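Local coordinates for protein filamentous hemagglutinin (Bordetella pertussis, PDB 1RWR) that probably directs secretion of the adhesin across the outer membrane through the two-partner pathway, by means of its N-terminal beta-helical TPS domain, at residues A[159-164]-A[183-188]; A[48-53]-A[70-75]; A[1-6]-A[37-42]. All blocks are in the same frame, centred on the assembly; numbering follows the deposited sequence.

Interaction 1: residues A[159-164]-A[183-188]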
loop_
_atom_site.group_PDB
_atom_site.type_symbol
_atom_site.label_atom_id
_atom_site.label_comp_id
_atom_site.label_asym_id
_atom_site.label_seq_id
_atom_site.Cartn_x
_atom_site.Cartn_y
_atom_site.Cartn_z
ATOM N N TYR A 159 0.569 7.031 -6.382
ATOM C CA TYR A 159 1.440 6.423 -5.364
ATOM C C TYR A 159 0.934 5.053 -4.984
ATOM O O TYR A 159 -0.264 4.717 -5.153
ATOM C CB TYR A 159 1.547 7.265 -4.084
ATOM C CG TYR A 159 0.215 7.511 -3.415
ATOM C CD1 TYR A 159 -0.346 6.565 -2.571
ATOM C CD2 TYR A 159 -0.513 8.683 -3.653
ATOM C CE1 TYR A 159 -1.587 6.749 -1.997
ATOM C CE2 TYR A 159 -1.764 8.892 -3.043
ATOM C CZ TYR A 159 -2.289 7.912 -2.227
ATOM O OH TYR A 159 -3.522 8.071 -1.658
ATOM N N PHE A 160 1.874 4.280 -4.437
ATOM C CA PHE A 160 1.646 3.005 -3.805
ATOM C C PHE A 160 2.230 3.152 -2.423
ATOM O O PHE A 160 3.456 3.329 -2.275
ATOM C CB PHE A 160 2.383 1.893 -4.557
ATOM C CG PHE A 160 2.357 0.558 -3.855
ATOM C CD1 PHE A 160 1.157 -0.096 -3.661
ATOM C CD2 PHE A 160 3.536 -0.053 -3.418
ATOM C CE1 PHE A 160 1.105 -1.358 -2.990
ATOM C CE2 PHE A 160 3.495 -1.264 -2.720
ATOM C CZ PHE A 160 2.290 -1.936 -2.539
ATOM N N ASP A 161 1.376 3.062 -1.406
ATOM C CA ASP A 161 1.768 3.240 -0.008
ATOM C C ASP A 161 1.503 1.952 0.726
ATOM O O ASP A 161 0.431 1.304 0.550
ATOM C CB ASP A 161 0.940 4.317 0.689
ATOM C CG ASP A 161 1.341 5.718 0.335
ATOM O OD1 ASP A 161 2.290 5.933 -0.482
ATOM O OD2 ASP A 161 0.751 6.704 0.891
ATOM N N VAL A 162 2.477 1.581 1.543
ATOM C CA VAL A 162 2.391 0.422 2.437
ATOM C C VAL A 162 2.599 0.963 3.849
ATOM O O VAL A 162 3.655 1.534 4.151
ATOM C CB VAL A 162 3.464 -0.607 2.152
ATOM C CG1 VAL A 162 3.381 -1.735 3.164
ATOM C CG2 VAL A 162 3.343 -1.178 0.762
ATOM N N VAL A 163 1.571 0.825 4.693
ATOM C CA VAL A 163 1.534 1.471 6.008
ATOM C C VAL A 163 1.170 0.429 7.071
ATOM O O VAL A 163 0.049 -0.058 7.116
ATOM C CB VAL A 163 0.507 2.639 5.986
ATOM C CG1 VAL A 163 0.558 3.410 7.303
ATOM C CG2 VAL A 163 0.798 3.570 4.805
ATOM N N ALA A 164 2.131 0.013 7.876
ATOM C CA ALA A 164 1.951 -1.176 8.728
ATOM C C ALA A 164 2.862 -1.078 9.924
ATOM O O ALA A 164 3.731 -0.185 9.988
ATOM C CB ALA A 164 2.245 -2.451 7.948
ATOM N N ASP A 183 4.927 6.998 -7.256
ATOM C CA ASP A 183 5.665 7.163 -6.007
ATOM C C ASP A 183 5.463 5.930 -5.125
ATOM O O ASP A 183 4.477 5.196 -5.262
ATOM C CB ASP A 183 5.128 8.330 -5.197
ATOM C CG ASP A 183 5.456 9.656 -5.751
ATOM O OD1 ASP A 183 6.347 9.830 -6.582
ATOM O OD2 ASP A 183 4.794 10.655 -5.362
ATOM N N ILE A 184 6.431 5.684 -4.262
ATOM C CA ILE A 184 6.371 4.567 -3.316
ATOM C C ILE A 184 6.633 5.144 -1.930
ATOM O O ILE A 184 7.624 5.913 -1.715
ATOM C CB ILE A 184 7.435 3.528 -3.630
ATOM C CG1 ILE A 184 7.246 2.926 -5.025
ATOM C CG2 ILE A 184 7.437 2.452 -2.531
ATOM C CD1 ILE A 184 8.438 2.104 -5.513
ATOM N N ALA A 185 5.764 4.826 -0.981
ATOM C CA ALA A 185 6.027 5.131 0.426
ATOM C C ALA A 185 5.790 3.894 1.243
ATOM O O ALA A 185 4.779 3.209 1.053
ATOM C CB ALA A 185 5.153 6.260 0.904
ATOM N N VAL A 186 6.746 3.584 2.113
ATOM C CA VAL A 186 6.623 2.494 3.066
ATOM C C VAL A 186 6.765 3.159 4.446
ATOM O O VAL A 186 7.776 3.839 4.726
ATOM C CB VAL A 186 7.700 1.427 2.873
ATOM C CG1 VAL A 186 7.566 0.335 3.944
ATOM C CG2 VAL A 186 7.647 0.822 1.508
ATOM N N VAL A 187 5.727 3.037 5.269
ATOM C CA VAL A 187 5.641 3.749 6.553
ATOM C C VAL A 187 5.388 2.701 7.622
ATOM O O VAL A 187 4.301 2.061 7.650
ATOM C CB VAL A 187 4.520 4.775 6.524
ATOM C CG1 VAL A 187 4.316 5.432 7.903
ATOM C CG2 VAL A 187 4.781 5.821 5.425
ATOM N N ALA A 188 6.396 2.476 8.466
ATOM C CA ALA A 188 6.324 1.474 9.514
ATOM C C ALA A 188 6.287 2.097 10.883
ATOM O O ALA A 188 6.772 3.229 11.073
ATOM C CB ALA A 188 7.495 0.506 9.407
#
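The ring of Phe160 lies on one face of the parallel sheet, with Val162, Ala164, Ile184, Val186 and Ala188. With CG anti to the backbone N (chi1 172°), the ring stands off this face and packs on Leu122 and Leu124 of strand 119-125. Tyr159 emerges on the opposite face, and its ring makes a cation-pi contact with Arg198. Of its side chain only CB comes close to Asp183, 3.9 Å from CB of that residue. The Asp161 carboxylate, on the same face, sets OD1 3.2 Å from CB of Ala185; OD1 is also salt-bridged to Arg198, and OD2 is bonded to the hydroxyl of Tyr193. The two strands are successive rungs of the right-handed beta-helix, in exact register. Phe160, Val162 and Ala164 turn their N-H groups toward strand 183-188, whereas Tyr159, Asp161 and Val163 bond to strand 119-125. Phe160 N gives to Asp183 O at 2.9 Å, with the donor above the carbonyl plane. The straightest bond runs from Val187 N to Val162 O, 2.8 Å at 167°, nearly along the C=O axis. Inside the helix, Val162 reaches Val145 of strand 144-147, while Val186 meets Ile217 of strand 215-219.

Interaction 2: residues A[48-53]-A[70-75]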
loop_
_atom_site.group_PDB
_atom_site.type_symbol
_atom_site.label_atom_id
_atom_site.label_comp_id
_atom_site.label_asym_id
_atom_site.label_seq_id
_atom_site.Cartn_x
_atom_site.Cartn_y
_atom_site.Cartn_z
ATOM N N PHE A 48 -13.699 -4.098 -8.592
ATOM C CA PHE A 48 -14.490 -3.232 -7.749
ATOM C C PHE A 48 -15.489 -2.492 -8.625
ATOM O O PHE A 48 -15.106 -1.806 -9.560
ATOM C CB PHE A 48 -13.622 -2.206 -7.015
ATOM C CG PHE A 48 -12.738 -2.805 -5.990
ATOM C CD1 PHE A 48 -13.206 -3.061 -4.722
ATOM C CD2 PHE A 48 -11.428 -3.144 -6.324
ATOM C CE1 PHE A 48 -12.343 -3.628 -3.757
ATOM C CE2 PHE A 48 -10.606 -3.707 -5.403
ATOM C CZ PHE A 48 -11.053 -3.949 -4.118
ATOM N N ASN A 49 -16.770 -2.633 -8.327
ATOM C CA ASN A 49 -17.801 -2.091 -9.224
ATOM C C ASN A 49 -18.157 -0.675 -8.841
ATOM O O ASN A 49 -18.981 -0.453 -7.982
ATOM C CB ASN A 49 -19.049 -2.997 -9.265
ATOM C CG ASN A 49 -20.040 -2.595 -10.362
ATOM O OD1 ASN A 49 -19.906 -1.533 -10.994
ATOM N ND2 ASN A 49 -21.058 -3.433 -10.576
ATOM N N ASN A 50 -17.525 0.287 -9.510
ATOM C CA ASN A 50 -17.829 1.705 -9.309
ATOM C C ASN A 50 -18.594 2.269 -10.515
ATOM O O ASN A 50 -18.376 3.435 -10.932
ATOM C CB ASN A 50 -16.532 2.473 -9.106
ATOM C CG ASN A 50 -16.694 3.776 -8.335
ATOM O OD1 ASN A 50 -17.636 3.984 -7.562
ATOM N ND2 ASN A 50 -15.688 4.645 -8.487
ATOM N N GLY A 51 -19.467 1.425 -11.070
ATOM C CA GLY A 51 -20.175 1.717 -12.300
ATOM C C GLY A 51 -21.632 2.072 -12.066
ATOM O O GLY A 51 -22.307 1.432 -11.298
ATOM N N LEU A 52 -22.083 3.144 -12.705
ATOM C CA LEU A 52 -23.509 3.496 -12.764
ATOM C C LEU A 52 -24.211 2.941 -13.993
ATOM O O LEU A 52 -25.449 3.008 -14.083
ATOM C CB LEU A 52 -23.654 5.020 -12.730
ATOM C CG LEU A 52 -23.142 5.739 -11.493
ATOM C CD1 LEU A 52 -23.355 7.247 -11.630
ATOM C CD2 LEU A 52 -23.773 5.258 -10.199
ATOM N N THR A 53 -23.436 2.387 -14.918
ATOM C CA THR A 53 -23.951 1.771 -16.123
ATOM C C THR A 53 -23.363 0.395 -16.319
ATOM O O THR A 53 -22.270 0.087 -15.829
ATOM C CB THR A 53 -23.615 2.629 -17.342
ATOM O OG1 THR A 53 -22.197 2.749 -17.492
ATOM C CG2 THR A 53 -24.107 4.077 -17.131
ATOM N N THR A 70 -25.747 5.429 -5.574
ATOM C CA THR A 70 -26.431 6.647 -5.997
ATOM C C THR A 70 -25.430 7.674 -6.563
ATOM O O THR A 70 -25.828 8.668 -7.195
ATOM C CB THR A 70 -27.218 7.289 -4.847
ATOM O OG1 THR A 70 -26.341 7.727 -3.802
ATOM C CG2 THR A 70 -28.166 6.327 -4.216
ATOM N N ARG A 71 -24.143 7.442 -6.305
ATOM C CA ARG A 71 -23.047 8.199 -6.881
ATOM C C ARG A 71 -21.808 7.291 -6.848
ATOM O O ARG A 71 -21.762 6.311 -6.132
ATOM C CB ARG A 71 -22.734 9.486 -6.128
ATOM C CG ARG A 71 -22.378 9.298 -4.663
ATOM C CD ARG A 71 -22.604 10.632 -3.831
ATOM N NE ARG A 71 -22.973 10.569 -2.408
ATOM C CZ ARG A 71 -23.556 9.563 -1.730
ATOM N NH1 ARG A 71 -23.870 8.395 -2.286
ATOM N NH2 ARG A 71 -23.831 9.743 -0.428
ATOM N N GLN A 72 -20.811 7.681 -7.618
ATOM C CA GLN A 72 -19.567 6.942 -7.675
ATOM C C GLN A 72 -18.622 7.378 -6.567
ATOM O O GLN A 72 -18.590 8.538 -6.174
ATOM C CB GLN A 72 -18.931 7.098 -9.056
ATOM C CG GLN A 72 -19.785 6.517 -10.163
ATOM C CD GLN A 72 -19.290 6.847 -11.533
ATOM O OE1 GLN A 72 -19.089 8.037 -11.837
ATOM N NE2 GLN A 72 -19.075 5.814 -12.385
ATOM N N ALA A 73 -17.822 6.420 -6.092
ATOM C CA ALA A 73 -16.801 6.687 -5.110
ATOM C C ALA A 73 -15.569 7.383 -5.680
ATOM O O ALA A 73 -15.125 7.078 -6.771
ATOM C CB ALA A 73 -16.369 5.328 -4.459
ATOM N N SER A 74 -14.963 8.240 -4.879
ATOM C CA SER A 74 -13.583 8.689 -5.121
ATOM C C SER A 74 -12.507 7.876 -4.374
ATOM O O SER A 74 -11.362 7.886 -4.783
ATOM C CB SER A 74 -13.441 10.193 -4.872
ATOM O OG SER A 74 -13.912 10.519 -3.608
ATOM N N ALA A 75 -12.889 7.134 -3.334
ATOM C CA ALA A 75 -11.982 6.277 -2.563
ATOM C C ALA A 75 -12.789 5.057 -2.148
ATOM O O ALA A 75 -13.907 5.181 -1.691
ATOM C CB ALA A 75 -11.452 6.991 -1.328
#
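This is a polar contact between side-chain amides and backbone, partly buried, where the end of strand 45-50 meets the loop that leads into strand 75-80 near the N-terminal end of the beta-helix. The Asn50 carboxamide does most of the work. Its CG is anti to the backbone N (chi1 -156°), which carries the amide across to the backbone of Ala73 and lets it grip that one residue twice. Asn50 OD1 accepts from Ala73 N at 2.9 Å, and Asn50 ND2 gives to Ala73 O at 3.0 Å; both bonds lie in the acceptor's carbonyl plane, on a lone pair. The pair of bonds fixes the rotation of the amide, and ND2 has a further partner in Lys97 O. Gln72 returns the grip: its NE2 donates to Asn50 O over 2.9 Å, a bent bond (139°) with the acceptor tilted out of the glutamine amide plane. On the more exposed side, Leu52 crosses the Gln72 chain obliquely, CG to CG at 3.7 Å. Asn49 OD1 accepts from Gly51 N at 3.0 Å, so that the chain leaves the strand through an Asx turn, at a corner where one coil of the beta-helix breaks out into a long excursion.

Interaction 3: residues A[1-6]-A[37-42]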
loop_
_atom_site.group_PDB
_atom_site.type_symbol
_atom_site.label_atom_id
_atom_site.label_comp_id
_atom_site.label_asym_id
_atom_site.label_seq_id
_atom_site.Cartn_x
_atom_site.Cartn_y
_atom_site.Cartn_z
ATOM N N GLN A 1 -10.850 -17.716 3.364
ATOM C CA GLN A 1 -9.738 -17.679 2.376
ATOM C C GLN A 1 -10.158 -16.892 1.142
ATOM O O GLN A 1 -9.375 -16.704 0.194
ATOM C CB GLN A 1 -9.415 -19.118 2.004
ATOM C CG GLN A 1 -10.161 -20.088 2.921
ATOM C CD GLN A 1 -10.160 -21.514 2.424
ATOM O OE1 GLN A 1 -10.548 -22.446 3.165
ATOM N NE2 GLN A 1 -9.738 -21.704 1.162
ATOM N N GLY A 2 -11.395 -16.414 1.176
ATOM C CA GLY A 2 -12.009 -15.787 0.039
ATOM C C GLY A 2 -12.489 -14.395 0.378
ATOM O O GLY A 2 -11.786 -13.646 1.039
ATOM N N LEU A 3 -13.666 -14.052 -0.136
ATOM C CA LEU A 3 -14.260 -12.724 0.045
ATOM C C LEU A 3 -15.609 -12.879 0.712
ATOM O O LEU A 3 -16.541 -13.447 0.114
ATOM C CB LEU A 3 -14.455 -12.044 -1.330
ATOM C CG LEU A 3 -13.260 -11.544 -2.098
ATOM C CD1 LEU A 3 -13.586 -11.281 -3.581
ATOM C CD2 LEU A 3 -12.726 -10.285 -1.458
ATOM N N VAL A 4 -15.726 -12.375 1.931
ATOM C CA VAL A 4 -16.956 -12.455 2.692
ATOM C C VAL A 4 -17.308 -11.058 3.151
ATOM O O VAL A 4 -16.741 -10.576 4.122
ATOM C CB VAL A 4 -16.815 -13.434 3.908
ATOM C CG1 VAL A 4 -18.105 -13.526 4.693
ATOM C CG2 VAL A 4 -16.438 -14.781 3.424
ATOM N N PRO A 5 -18.231 -10.402 2.451
ATOM C CA PRO A 5 -18.588 -9.028 2.802
ATOM C C PRO A 5 -19.511 -8.941 3.999
ATOM O O PRO A 5 -20.134 -9.961 4.435
ATOM C CB PRO A 5 -19.329 -8.535 1.563
ATOM C CG PRO A 5 -20.008 -9.773 1.024
ATOM C CD PRO A 5 -19.031 -10.905 1.307
ATOM N N GLN A 6 -19.615 -7.714 4.491
ATOM C CA GLN A 6 -20.551 -7.334 5.544
ATOM C C GLN A 6 -21.335 -6.095 5.121
ATOM O O GLN A 6 -20.929 -5.379 4.208
ATOM C CB GLN A 6 -19.790 -7.056 6.833
ATOM C CG GLN A 6 -19.161 -8.348 7.408
ATOM C CD GLN A 6 -18.206 -8.158 8.557
ATOM O OE1 GLN A 6 -18.059 -9.068 9.396
ATOM N NE2 GLN A 6 -17.565 -7.037 8.628
ATOM N N GLN A 37 -15.667 -9.678 6.572
ATOM C CA GLN A 37 -15.199 -10.697 7.509
ATOM C C GLN A 37 -13.865 -11.298 7.032
ATOM O O GLN A 37 -12.959 -11.525 7.859
ATOM C CB GLN A 37 -16.252 -11.794 7.623
ATOM C CG GLN A 37 -16.086 -12.691 8.810
ATOM C CD GLN A 37 -15.539 -14.042 8.441
ATOM O OE1 GLN A 37 -16.003 -14.678 7.477
ATOM N NE2 GLN A 37 -14.542 -14.501 9.201
ATOM N N GLN A 38 -13.777 -11.542 5.718
ATOM C CA GLN A 38 -12.604 -12.051 5.031
ATOM C C GLN A 38 -12.412 -11.294 3.711
ATOM O O GLN A 38 -13.384 -11.089 2.958
ATOM C CB GLN A 38 -12.774 -13.548 4.710
ATOM C CG GLN A 38 -12.713 -14.426 5.942
ATOM C CD GLN A 38 -12.716 -15.873 5.601
ATOM O OE1 GLN A 38 -11.678 -16.426 5.181
ATOM N NE2 GLN A 38 -13.873 -16.507 5.742
ATOM N N PHE A 39 -11.183 -10.845 3.461
ATOM C CA PHE A 39 -10.826 -10.204 2.176
ATOM C C PHE A 39 -9.536 -10.760 1.620
ATOM O O PHE A 39 -8.460 -10.628 2.240
ATOM C CB PHE A 39 -10.710 -8.688 2.328
ATOM C CG PHE A 39 -10.578 -7.984 1.025
ATOM C CD1 PHE A 39 -11.713 -7.612 0.323
ATOM C CD2 PHE A 39 -9.319 -7.723 0.475
ATOM C CE1 PHE A 39 -11.610 -6.988 -0.920
ATOM C CE2 PHE A 39 -9.214 -7.139 -0.790
ATOM C CZ PHE A 39 -10.358 -6.778 -1.474
ATOM N N ASN A 40 -9.638 -11.401 0.470
ATOM C CA ASN A 40 -8.508 -11.971 -0.224
ATOM C C ASN A 40 -8.748 -11.824 -1.706
ATOM O O ASN A 40 -9.898 -11.947 -2.168
ATOM C CB ASN A 40 -8.361 -13.475 0.131
ATOM C CG ASN A 40 -8.119 -13.691 1.582
ATOM O OD1 ASN A 40 -6.982 -13.561 2.050
ATOM N ND2 ASN A 40 -9.184 -13.962 2.340
ATOM N N VAL A 41 -7.676 -11.660 -2.465
ATOM C CA VAL A 41 -7.734 -11.572 -3.913
ATOM C C VAL A 41 -6.711 -12.587 -4.470
ATOM O O VAL A 41 -5.562 -12.649 -4.029
ATOM C CB VAL A 41 -7.422 -10.144 -4.414
ATOM C CG1 VAL A 41 -7.475 -10.092 -5.928
ATOM C CG2 VAL A 41 -8.416 -9.147 -3.813
ATOM N N ALA A 42 -7.164 -13.366 -5.442
ATOM C CA ALA A 42 -6.338 -14.350 -6.130
ATOM C C ALA A 42 -6.374 -14.108 -7.619
ATOM O O ALA A 42 -7.269 -13.465 -8.129
ATOM C CB ALA A 42 -6.857 -15.721 -5.828
#
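Gln38 and Asn40 both set CG anti to the carbonyl carbon and beside the backbone N (chi1 -71° and -61°), and this sends two amides toward the start of the chain. The Gln38 chain continues extended beyond CG, and its OE1 ends 2.4 Å from Gln1 N. That hydrogen bond is very short, its donor above the carbonyl plane, off any lone pair. The shorter Asn40 side chain presents ND2 to Gly2 O at 2.9 Å, with the donor in the carbonyl plane on a lone pair and the acceptor near the asparagine amide plane. Asn40 OD1 accepts from Arg87 N, which holds the amide at both ends.

Between the backbones, Val4 N donates to Gln38 O at 2.9 Å, almost straight at 175°, while Val4 O accepts from Gln37 N at 2.8 Å along its C=O axis. Gln37 and Gln38 both face Val4, forming a classic beta bulge at the corner where the chain turns out of strand 31-36. The Val4 methyls are divided between them: CG1 lies 3.7 Å from Gln37 OE1, and CG2 lies 3.9 Å from Gln38 NE2; the Gln37 amide is itself bonded through NE2 to Asp82. Leu3 starts out away from segment 37-42, but its CD2 turns back toward it, and Leu3 and Phe39 lie side by side, Leu3 CD2 3.4 Å from Phe39 CD1. A backbone bond between Gln6 and Lys35 continues the antiparallel pairing of Val4 with Gln38 toward strand 31-36, consistent with the N-terminal segment capping that end of the beta-helix.

The very short bond suggests that the chain terminus, if protonated, is drawn to the neutral Gln38 amide oxygen and would polarise it, while the Asn40 amide satisfies the next carbonyl.

Interaction 1 lies in the core, close to the centre of the chain, whereas interactions 2 and 3 are partly buried contacts toward the N-terminal end. They differ in what holds them: a regular backbone ladder in interaction 1, side-chain amides reading backbone groups in interaction 2, and a mixture of both, with a beta bulge, in interaction 3. Interactions 2 and 3 share a neighbourhood, since the Phe48 and Phe39 rings pack CZ to CZ at 3.9 Å. Interaction 1 touches neither, and its centre is about 25 Å from that of interaction 2. Strands 31-36 and 75-80, next to interactions 3 and 2, belong to the same parallel sheet as interaction 1.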